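Local coordinates for protein beta-galactosidase/beta-glucuronidase (Faecalibacterium prausnitzii L2-6, PDB 6MVF) that binds flavin mononucleotide and, as a glycoside hydrolase of family 2, probably cleaves beta-glucuronides, at residues G86-V91 against I123-R128; P169-D174 against A258-N263; V212-E217 against A227-D232. All coordinates share one frame; numbering follows the deposited sequence.

Interaction 1: G86-V91 against I123-R128; sequences GGRVYV and ITDLCR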
loop_
_atom_site.group_PDB
_atom_site.type_symbol
_atom_site.label_atom_id
_atom_site.label_comp_id
_atom_site.label_asym_id
_atom_site.label_seq_id
_atom_site.Cartn_x
_atom_site.Cartn_y
_atom_site.Cartn_z
ATOM N N GLY A 86 -26.488 -19.015 19.489
ATOM C CA GLY A 86 -25.567 -19.398 20.527
ATOM C C GLY A 86 -24.317 -18.565 20.610
ATOM O O GLY A 86 -23.411 -18.926 21.372
ATOM N N GLY A 87 -24.246 -17.467 19.854
ATOM C CA GLY A 87 -23.052 -16.657 19.819
ATOM C C GLY A 87 -22.674 -16.112 21.181
ATOM O O GLY A 87 -23.484 -16.011 22.103
ATOM N N ARG A 88 -21.399 -15.770 21.301
ATOM C CA ARG A 88 -20.833 -15.280 22.544
ATOM C C ARG A 88 -20.022 -14.025 22.261
ATOM O O ARG A 88 -19.499 -13.833 21.157
ATOM C CB ARG A 88 -19.973 -16.360 23.212
ATOM C CG ARG A 88 -20.706 -17.694 23.282
ATOM C CD ARG A 88 -20.327 -18.521 24.486
ATOM N NE ARG A 88 -20.573 -17.835 25.753
ATOM C CZ ARG A 88 -21.779 -17.640 26.274
ATOM N NH1 ARG A 88 -22.855 -18.055 25.627
ATOM N NH2 ARG A 88 -21.903 -17.031 27.440
ATOM N N VAL A 89 -19.963 -13.150 23.261
ATOM C CA VAL A 89 -19.286 -11.867 23.154
ATOM C C VAL A 89 -18.290 -11.758 24.292
ATOM O O VAL A 89 -18.628 -12.038 25.447
ATOM C CB VAL A 89 -20.278 -10.692 23.194
ATOM C CG1 VAL A 89 -19.535 -9.358 23.004
ATOM C CG2 VAL A 89 -21.393 -10.911 22.151
ATOM N N TYR A 90 -17.063 -11.369 23.967
ATOM C CA TYR A 90 -15.998 -11.218 24.942
ATOM C C TYR A 90 -15.382 -9.838 24.780
ATOM O O TYR A 90 -15.218 -9.359 23.655
ATOM C CB TYR A 90 -14.915 -12.297 24.757
ATOM C CG TYR A 90 -15.216 -13.653 25.371
ATOM C CD1 TYR A 90 -16.067 -14.570 24.742
ATOM C CD2 TYR A 90 -14.611 -14.036 26.561
ATOM C CE1 TYR A 90 -16.325 -15.826 25.320
ATOM C CE2 TYR A 90 -14.850 -15.287 27.131
ATOM C CZ TYR A 90 -15.701 -16.174 26.519
ATOM O OH TYR A 90 -15.921 -17.397 27.122
ATOM N N VAL A 91 -15.048 -9.193 25.894
ATOM C CA VAL A 91 -14.207 -7.999 25.858
ATOM C C VAL A 91 -12.798 -8.422 26.236
ATOM O O VAL A 91 -12.604 -9.220 27.159
ATOM C CB VAL A 91 -14.725 -6.863 26.768
ATOM C CG1 VAL A 91 -14.875 -7.317 28.192
ATOM C CG2 VAL A 91 -13.779 -5.704 26.717
ATOM N N ILE A 123 -18.925 -11.244 28.211
ATOM C CA ILE A 123 -19.976 -10.276 28.480
ATOM C C ILE A 123 -21.243 -10.588 27.691
ATOM O O ILE A 123 -22.074 -9.706 27.501
ATOM C CB ILE A 123 -19.508 -8.839 28.213
ATOM C CG1 ILE A 123 -19.228 -8.648 26.726
ATOM C CG2 ILE A 123 -18.263 -8.540 29.021
ATOM C CD1 ILE A 123 -19.265 -7.216 26.292
ATOM N N THR A 124 -21.402 -11.838 27.239
ATOM C CA THR A 124 -22.536 -12.236 26.405
ATOM C C THR A 124 -23.862 -11.804 27.023
ATOM O O THR A 124 -24.653 -11.075 26.405
ATOM C CB THR A 124 -22.530 -13.763 26.204
ATOM O OG1 THR A 124 -21.290 -14.179 25.625
ATOM C CG2 THR A 124 -23.690 -14.203 25.304
ATOM N N ASP A 125 -24.108 -12.255 28.258
ATOM C CA ASP A 125 -25.358 -12.045 28.974
ATOM C C ASP A 125 -25.542 -10.614 29.489
ATOM O O ASP A 125 -26.650 -10.270 29.908
ATOM C CB ASP A 125 -25.445 -13.045 30.132
ATOM C CG ASP A 125 -25.412 -14.507 29.652
ATOM O OD1 ASP A 125 -26.082 -14.835 28.633
ATOM O OD2 ASP A 125 -24.699 -15.323 30.285
ATOM N N LEU A 126 -24.512 -9.770 29.463
ATOM C CA LEU A 126 -24.679 -8.358 29.770
ATOM C C LEU A 126 -24.967 -7.519 28.529
ATOM O O LEU A 126 -25.061 -6.293 28.629
ATOM C CB LEU A 126 -23.436 -7.833 30.487
ATOM C CG LEU A 126 -22.865 -8.857 31.479
ATOM C CD1 LEU A 126 -21.536 -8.377 32.096
ATOM C CD2 LEU A 126 -23.878 -9.205 32.559
ATOM N N CYS A 127 -25.140 -8.152 27.373
ATOM C CA CYS A 127 -25.290 -7.459 26.104
ATOM C C CYS A 127 -26.748 -7.419 25.672
ATOM O O CYS A 127 -27.479 -8.409 25.797
ATOM C CB CYS A 127 -24.468 -8.144 25.007
ATOM S SG CYS A 127 -22.686 -7.871 25.102
ATOM N N ARG A 128 -27.157 -6.269 25.155
ATOM C CA ARG A 128 -28.425 -6.105 24.467
ATOM C C ARG A 128 -28.145 -5.741 23.012
ATOM O O ARG A 128 -27.047 -5.303 22.658
ATOM C CB ARG A 128 -29.272 -5.022 25.135
ATOM C CG ARG A 128 -28.711 -3.645 24.967
ATOM C CD ARG A 128 -28.768 -2.853 26.252
ATOM N NE ARG A 128 -28.200 -1.531 26.031
ATOM C CZ ARG A 128 -28.198 -0.544 26.919
ATOM N NH1 ARG A 128 -28.723 -0.723 28.126
ATOM N NH2 ARG A 128 -27.663 0.627 26.588
#
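With OG1 turned beside its own backbone N and anti to the carbonyl carbon (chi1 -57°), T124 presents its hydroxyl to the N-H of V89, and the two meet in a hydrogen bond of 2.9 Å from V89 N to OG1. The bond is nearly straight, 168° at the hydrogen. R88 is bent at chi2 and chi3, and its chain folds back so that the guanidinium lies with one face over T124; OG1 sits 3.3 Å above the plane, offset toward the rim. The two side chains cross at about a right angle. D122, just before the loop, ties this corner together, since its carboxylate makes a salt bridge with R88 NH2 and a hydrogen bond with T124 OG1. D125 OD2 lies near the guanidinium plane, at the edge and beyond salt-bridge distance.

All this happens where strand 119-122, an outer strand of its antiparallel sheet, leaves its neighbour 88-93 in the N-terminal sugar-binding domain, a jelly-roll-like beta sandwich in this family. One further backbone bond follows the strand end: I123 N gives to V89 O at 2.9 Å, bent to 134°. Next to this bond the apolar branches close up. V89 CG1 reaches I123 CG1 at 3.8 Å and also touches the SG of C127. Further along the strand, V91 CG1 packs on I123 CG2 at 3.7 Å. I123 also rests on V104 and A109 of the second sheet of this domain, and V89 on L165 of the neighbouring strand 163-168.

Interaction 2: P169-D174 against A258-N263; sequences PNAHFD and ARLQRN. With FMN (flavin mononucleotide), chain G.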
loop_
_atom_site.group_PDB
_atom_site.type_symbol
_atom_site.label_atom_id
_atom_site.label_comp_id
_atom_site.label_asym_id
_atom_site.label_seq_id
_atom_site.Cartn_x
_atom_site.Cartn_y
_atom_site.Cartn_z
ATOM N N PRO A 169 -18.630 -18.381 17.998
ATOM C CA PRO A 169 -19.768 -19.286 18.198
ATOM C C PRO A 169 -19.729 -19.896 19.583
ATOM O O PRO A 169 -18.776 -19.664 20.341
ATOM C CB PRO A 169 -19.577 -20.367 17.123
ATOM C CG PRO A 169 -18.473 -19.878 16.248
ATOM C CD PRO A 169 -17.643 -18.962 17.076
ATOM N N ASN A 170 -20.747 -20.703 19.906
ATOM C CA ASN A 170 -20.831 -21.301 21.236
ATOM C C ASN A 170 -19.672 -22.263 21.487
ATOM O O ASN A 170 -19.092 -22.274 22.573
ATOM C CB ASN A 170 -22.181 -22.000 21.414
ATOM C CG ASN A 170 -22.361 -22.560 22.809
ATOM O OD1 ASN A 170 -22.375 -21.813 23.790
ATOM N ND2 ASN A 170 -22.484 -23.879 22.909
ATOM N N ALA A 171 -19.333 -23.087 20.504
ATOM C CA ALA A 171 -18.127 -23.899 20.559
ATOM C C ALA A 171 -16.995 -23.107 19.908
ATOM O O ALA A 171 -17.117 -22.675 18.757
ATOM C CB ALA A 171 -18.336 -25.243 19.862
ATOM N N HIS A 172 -15.903 -22.919 20.648
ATOM C CA HIS A 172 -14.818 -22.029 20.264
ATOM C C HIS A 172 -13.613 -22.344 21.137
ATOM O O HIS A 172 -13.757 -22.823 22.262
ATOM C CB HIS A 172 -15.212 -20.549 20.421
ATOM C CG HIS A 172 -15.455 -20.128 21.841
ATOM N ND1 HIS A 172 -16.715 -20.084 22.403
ATOM C CD2 HIS A 172 -14.601 -19.717 22.810
ATOM C CE1 HIS A 172 -16.624 -19.671 23.656
ATOM N NE2 HIS A 172 -15.351 -19.434 23.925
ATOM N N PHE A 173 -12.424 -22.036 20.618
ATOM C CA PHE A 173 -11.200 -22.185 21.396
ATOM C C PHE A 173 -11.193 -21.257 22.613
ATOM O O PHE A 173 -11.637 -20.100 22.548
ATOM C CB PHE A 173 -9.972 -21.911 20.523
ATOM C CG PHE A 173 -9.784 -22.883 19.388
ATOM C CD1 PHE A 173 -9.327 -24.180 19.633
ATOM C CD2 PHE A 173 -10.015 -22.484 18.066
ATOM C CE1 PHE A 173 -9.144 -25.073 18.602
ATOM C CE2 PHE A 173 -9.817 -23.366 17.016
ATOM C CZ PHE A 173 -9.385 -24.667 17.281
ATOM N N ASP A 174 -10.614 -21.763 23.709
ATOM C CA ASP A 174 -10.732 -21.168 25.037
ATOM C C ASP A 174 -10.213 -19.738 25.062
ATOM O O ASP A 174 -9.061 -19.476 24.697
ATOM C CB ASP A 174 -9.972 -22.032 26.052
ATOM C CG ASP A 174 -10.369 -21.750 27.510
ATOM O OD1 ASP A 174 -11.086 -20.765 27.777
ATOM O OD2 ASP A 174 -9.966 -22.529 28.403
ATOM N N ALA A 258 -4.915 -23.917 13.907
ATOM C CA ALA A 258 -5.839 -24.873 14.505
ATOM C C ALA A 258 -7.258 -24.456 14.176
ATOM O O ALA A 258 -7.631 -23.307 14.423
ATOM C CB ALA A 258 -5.660 -24.984 16.033
ATOM N N ARG A 259 -8.044 -25.392 13.643
ATOM C CA ARG A 259 -9.401 -25.120 13.184
ATOM C C ARG A 259 -10.378 -26.049 13.877
ATOM O O ARG A 259 -10.271 -27.271 13.732
ATOM C CB ARG A 259 -9.528 -25.301 11.677
ATOM C CG ARG A 259 -9.180 -24.079 10.896
ATOM C CD ARG A 259 -9.594 -24.221 9.434
ATOM N NE ARG A 259 -8.938 -23.178 8.658
ATOM C CZ ARG A 259 -7.771 -23.333 8.040
ATOM N NH1 ARG A 259 -7.155 -24.511 8.088
ATOM N NH2 ARG A 259 -7.229 -22.318 7.361
ATOM N N LEU A 260 -11.347 -25.462 14.587
ATOM C CA LEU A 260 -12.473 -26.199 15.140
ATOM C C LEU A 260 -13.540 -26.401 14.055
ATOM O O LEU A 260 -14.137 -25.433 13.565
ATOM C CB LEU A 260 -13.034 -25.452 16.346
ATOM C CG LEU A 260 -14.100 -26.191 17.168
ATOM C CD1 LEU A 260 -13.558 -27.482 17.800
ATOM C CD2 LEU A 260 -14.671 -25.261 18.213
ATOM N N GLN A 261 -13.793 -27.659 13.703
ATOM C CA GLN A 261 -14.495 -28.037 12.482
ATOM C C GLN A 261 -15.758 -28.822 12.810
ATOM O O GLN A 261 -15.728 -29.746 13.630
ATOM C CB GLN A 261 -13.572 -28.909 11.593
ATOM C CG GLN A 261 -14.125 -29.323 10.224
ATOM C CD GLN A 261 -13.991 -28.218 9.155
ATOM O OE1 GLN A 261 -13.366 -27.165 9.374
ATOM N NE2 GLN A 261 -14.584 -28.463 7.996
ATOM N N ARG A 262 -16.863 -28.489 12.154
ATOM C CA ARG A 262 -18.036 -29.359 12.152
ATOM C C ARG A 262 -18.480 -29.615 10.718
ATOM O O ARG A 262 -18.710 -28.667 9.964
ATOM C CB ARG A 262 -19.191 -28.762 12.959
ATOM C CG ARG A 262 -20.344 -29.735 13.054
ATOM C CD ARG A 262 -21.639 -29.034 13.226
ATOM N NE ARG A 262 -21.978 -28.915 14.634
ATOM C CZ ARG A 262 -22.916 -28.095 15.090
ATOM N NH1 ARG A 262 -23.587 -27.321 14.234
ATOM N NH2 ARG A 262 -23.170 -28.044 16.397
ATOM N N ASN A 263 -18.600 -30.887 10.340
ATOM C CA ASN A 263 -18.952 -31.246 8.967
ATOM C C ASN A 263 -17.994 -30.578 7.983
ATOM O O ASN A 263 -16.781 -30.795 8.074
ATOM C CB ASN A 263 -20.399 -30.869 8.671
ATOM C CG ASN A 263 -21.400 -31.657 9.510
ATOM O OD1 ASN A 263 -22.100 -31.093 10.330
ATOM N ND2 ASN A 263 -21.479 -32.954 9.286
HETATM N N1 FMN G . -6.197 -24.852 30.175
HETATM C C2 FMN G . -7.288 -24.335 29.604
HETATM O O2 FMN G . -8.418 -24.698 29.935
HETATM N N3 FMN G . -7.234 -23.404 28.677
HETATM C C4 FMN G . -6.118 -22.922 28.225
HETATM O O4 FMN G . -6.077 -22.057 27.364
HETATM C C4A FMN G . -4.913 -23.439 28.776
HETATM N N5 FMN G . -3.792 -22.946 28.335
HETATM C C5A FMN G . -2.637 -23.375 28.802
HETATM C C6 FMN G . -1.476 -22.838 28.308
HETATM C C7 FMN G . -0.282 -23.268 28.765
HETATM C C7M FMN G . 0.964 -22.680 28.230
HETATM C C8 FMN G . -0.238 -24.289 29.804
HETATM C C8M FMN G . 1.074 -24.755 30.328
HETATM C C9 FMN G . -1.407 -24.827 30.294
HETATM C C9A FMN G . -2.616 -24.412 29.825
HETATM N N10 FMN G . -3.796 -24.929 30.339
HETATM C C10 FMN G . -4.993 -24.452 29.808
HETATM C "C1'" FMN G . -3.668 -25.986 31.332
HETATM C "C2'" FMN G . -4.129 -25.831 32.762
HETATM O "O2'" FMN G . -2.993 -25.269 33.367
HETATM C "C3'" FMN G . -4.353 -27.153 33.462
HETATM O "O3'" FMN G . -4.524 -28.172 32.502
HETATM C "C4'" FMN G . -5.598 -27.209 34.318
HETATM O "O4'" FMN G . -6.624 -26.576 33.569
HETATM C "C5'" FMN G . -5.443 -26.587 35.707
HETATM O "O5'" FMN G . -5.916 -25.252 35.734
HETATM P P FMN G . -5.596 -24.223 36.895
HETATM O O1P FMN G . -6.814 -23.388 36.905
HETATM O O2P FMN G . -5.368 -25.068 38.113
HETATM O O3P FMN G . -4.362 -23.455 36.562
#
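The F173 ring has R259 C of strand 254-262 at its edge, near its plane, while A258 O and L260 N come in obliquely. Its CZ atom stands 3.4 Å from L260 N and also touches the A258 methyl, CB, at 3.9 Å and the L260 methylene, CB, at 3.8 Å. The imidazole of H172, on the same short strand, turns back on its own segment: ND1 gives a hydrogen bond of 2.9 Å to P169 O. ND1 lies in the plane of the P169 carbonyl, whose O is 25° out of the imidazole plane, and a second, weak bond runs to N170 O. The carboxylate of D174 meets the flavin, its OD2 accepting the N3-H of FMN at 2.9 Å.

Strand 172-173 pairs with 195-204, whereas 254-262 belongs to the opposing sheet of the immunoglobulin-like beta sandwich that follows the sugar-binding domain in family 2 enzymes. No hydrogen bond joins the two segments; F173 and L260 simply lie against side chain and backbone. In L260, chi1 of -172° with chi2 of 62° carries CD2 to the first segment, where it rests 3.6 Å from H172 N and 4.0 Å from A171 CB. V212 and I270, from strands on either side of 254-262, also pack on F173, whose backbone N is held by D268 OD2. The other oxygen of D174, OD1, is bonded to D176 N, which probably fixes how the carboxylate faces the flavin; Y177 OH also hydrogen-bonds FMN.

Interaction 3: V212-E217 against A227-D232; sequences VMYSIE and AVRPSD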
loop_
_atom_site.group_PDB
_atom_site.type_symbol
_atom_site.label_atom_id
_atom_site.label_comp_id
_atom_site.label_asym_id
_atom_site.label_seq_id
_atom_site.Cartn_x
_atom_site.Cartn_y
_atom_site.Cartn_z
ATOM N N VAL A 212 -10.610 -30.924 15.794
ATOM C CA VAL A 212 -9.576 -29.911 15.650
ATOM C C VAL A 212 -8.610 -30.369 14.556
ATOM O O VAL A 212 -7.954 -31.411 14.686
ATOM C CB VAL A 212 -8.845 -29.653 16.976
ATOM C CG1 VAL A 212 -7.670 -28.697 16.756
ATOM C CG2 VAL A 212 -9.813 -29.084 18.015
ATOM N N MET A 213 -8.539 -29.597 13.469
ATOM C CA MET A 213 -7.666 -29.901 12.341
ATOM C C MET A 213 -6.450 -28.992 12.443
ATOM O O MET A 213 -6.571 -27.769 12.351
ATOM C CB MET A 213 -8.387 -29.718 11.009
ATOM C CG MET A 213 -9.680 -30.529 10.892
ATOM S SD MET A 213 -10.450 -30.385 9.262
ATOM C CE MET A 213 -10.367 -28.602 9.048
ATOM N N TYR A 214 -5.291 -29.598 12.666
ATOM C CA TYR A 214 -4.033 -28.893 12.823
ATOM C C TYR A 214 -3.286 -28.874 11.505
ATOM O O TYR A 214 -3.177 -29.901 10.835
ATOM C CB TYR A 214 -3.157 -29.578 13.862
ATOM C CG TYR A 214 -3.674 -29.564 15.278
ATOM C CD1 TYR A 214 -3.736 -28.384 15.995
ATOM C CD2 TYR A 214 -4.049 -30.744 15.915
ATOM C CE1 TYR A 214 -4.173 -28.370 17.292
ATOM C CE2 TYR A 214 -4.495 -30.737 17.220
ATOM C CZ TYR A 214 -4.543 -29.543 17.904
ATOM O OH TYR A 214 -4.984 -29.503 19.202
ATOM N N SER A 215 -2.748 -27.717 11.153
ATOM C CA SER A 215 -1.967 -27.559 9.942
ATOM C C SER A 215 -0.723 -26.741 10.264
ATOM O O SER A 215 -0.804 -25.740 10.978
ATOM C CB SER A 215 -2.798 -26.877 8.853
ATOM O OG SER A 215 -1.972 -26.436 7.784
ATOM N N ILE A 216 0.431 -27.172 9.761
ATOM C CA ILE A 216 1.698 -26.474 9.986
ATOM C C ILE A 216 2.193 -25.934 8.648
ATOM O O ILE A 216 2.375 -26.698 7.688
ATOM C CB ILE A 216 2.753 -27.385 10.641
ATOM C CG1 ILE A 216 2.322 -27.805 12.048
ATOM C CG2 ILE A 216 4.078 -26.657 10.742
ATOM C CD1 ILE A 216 3.197 -28.850 12.680
ATOM N N GLU A 217 2.417 -24.621 8.587
ATOM C CA GLU A 217 2.894 -23.933 7.391
ATOM C C GLU A 217 4.350 -23.528 7.583
ATOM O O GLU A 217 4.730 -23.059 8.660
ATOM C CB GLU A 217 2.026 -22.703 7.085
ATOM C CG GLU A 217 0.589 -23.072 6.723
ATOM C CD GLU A 217 -0.384 -21.895 6.751
ATOM O OE1 GLU A 217 -0.017 -20.792 7.233
ATOM O OE2 GLU A 217 -1.537 -22.083 6.289
ATOM N N ALA A 227 -2.496 -32.888 11.225
ATOM C CA ALA A 227 -3.091 -33.979 11.990
ATOM C C ALA A 227 -4.436 -33.502 12.500
ATOM O O ALA A 227 -4.725 -32.303 12.504
ATOM C CB ALA A 227 -2.208 -34.445 13.162
ATOM N N VAL A 228 -5.250 -34.454 12.945
ATOM C CA VAL A 228 -6.626 -34.188 13.343
ATOM C C VAL A 228 -6.919 -34.876 14.677
ATOM O O VAL A 228 -6.452 -35.990 14.933
ATOM C CB VAL A 228 -7.591 -34.653 12.233
ATOM C CG1 VAL A 228 -9.032 -34.331 12.592
ATOM C CG2 VAL A 228 -7.185 -33.975 10.899
ATOM N N ARG A 229 -7.686 -34.211 15.531
ATOM C CA ARG A 229 -7.976 -34.737 16.854
ATOM C C ARG A 229 -9.448 -34.543 17.158
ATOM O O ARG A 229 -10.103 -33.685 16.555
ATOM C CB ARG A 229 -7.135 -34.050 17.945
ATOM C CG ARG A 229 -5.671 -34.478 17.989
ATOM C CD ARG A 229 -5.508 -35.799 18.699
ATOM N NE ARG A 229 -5.705 -36.910 17.794
ATOM C CZ ARG A 229 -6.001 -38.146 18.184
ATOM N NH1 ARG A 229 -6.163 -39.084 17.258
ATOM N NH2 ARG A 229 -6.144 -38.434 19.488
ATOM N N PRO A 230 -10.000 -35.331 18.090
ATOM C CA PRO A 230 -11.323 -35.010 18.639
ATOM C C PRO A 230 -11.274 -33.701 19.410
ATOM O O PRO A 230 -10.275 -33.376 20.054
ATOM C CB PRO A 230 -11.615 -36.194 19.573
ATOM C CG PRO A 230 -10.722 -37.249 19.145
ATOM C CD PRO A 230 -9.489 -36.597 18.643
ATOM N N SER A 231 -12.377 -32.956 19.373
ATOM C CA SER A 231 -12.349 -31.663 20.050
ATOM C C SER A 231 -12.228 -31.766 21.571
ATOM O O SER A 231 -12.042 -30.734 22.214
ATOM C CB SER A 231 -13.582 -30.829 19.675
ATOM O OG SER A 231 -14.777 -31.323 20.241
ATOM N N ASP A 232 -12.315 -32.956 22.168
ATOM C CA ASP A 232 -12.213 -33.120 23.620
ATOM C C ASP A 232 -10.971 -33.917 24.015
ATOM O O ASP A 232 -10.907 -34.496 25.113
ATOM C CB ASP A 232 -13.469 -33.803 24.165
ATOM C CG ASP A 232 -13.585 -35.271 23.719
ATOM O OD1 ASP A 232 -12.787 -35.746 22.853
ATOM O OD2 ASP A 232 -14.486 -35.960 24.248
#
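Strands 211-217 and 223-230 form a beta hairpin in a four-stranded antiparallel sheet, with 223-230 outermost within the chain; the pairs described here lie toward the hairpin's open end. The strand axes approach to 4.8 Å, their directions 156° apart. V212 with R229 and Y214 with A227 are hydrogen-bonded pairs, and M213 with V228 between them is a non-hydrogen-bonded pair. In the first, V212 N reaches R229 O at 2.9 Å and R229 N answers to V212 O; in the second, Y214 N gives to A227 O at 2.8 Å, while A227 N gives to Y214 O. At the middle pair the V228 CA-H adds a contact to V212 O.

On the face bearing V212, Y214, A227 and R229, the Y214 ring is hemmed in: V212 CG1 from its own strand sits 3.4 Å above one face, offset toward the rim, and R229 CG lies in the ring plane at the edge, 4.0 Å from Y214 CE2. Its OH hydrogen-bonds S201 OG, on strand 195-204 of the opposing sheet, and T234 O. R229 bends at chi2 (-80°) and chi3, which brings NE back to its neighbour's carbonyl, V228 O, at 3.1 Å. Its guanidinium is nearly coplanar with the Y214 ring, the planes 16° apart. P230 CD lies over one guanidinium face, and E652 of the second subunit forms a salt bridge with NH1. On the reverse face M213 CG and V228 CG1 touch at 4.2 Å. A227 also pairs in a parallel ladder with a strand of the second subunit, the sheet extension characteristic of beta-sandwich domains that associate through their outer strands.

Interactions 2 and 3 share one sheet: strands 254-262 and 211-217 are neighbours, R259 O lies 2.9 Å from M213 N in a probable hydrogen bond, and the two centres are about 11 Å apart. Both also touch the second subunit. Interaction 1 belongs to the preceding sugar-binding domain, about 17 Å from interaction 2 between centres, yet they meet where R88 and Y90 pack on N170 and H172. Interaction 3 stays clear of interaction 1, nearest atoms about 15 Å apart. The flavin is bound by D174, the residue after F173, at the end of segment 169-174; the side chains of Y90 and Y214 each come within about 11 Å of it, one from each remaining contact.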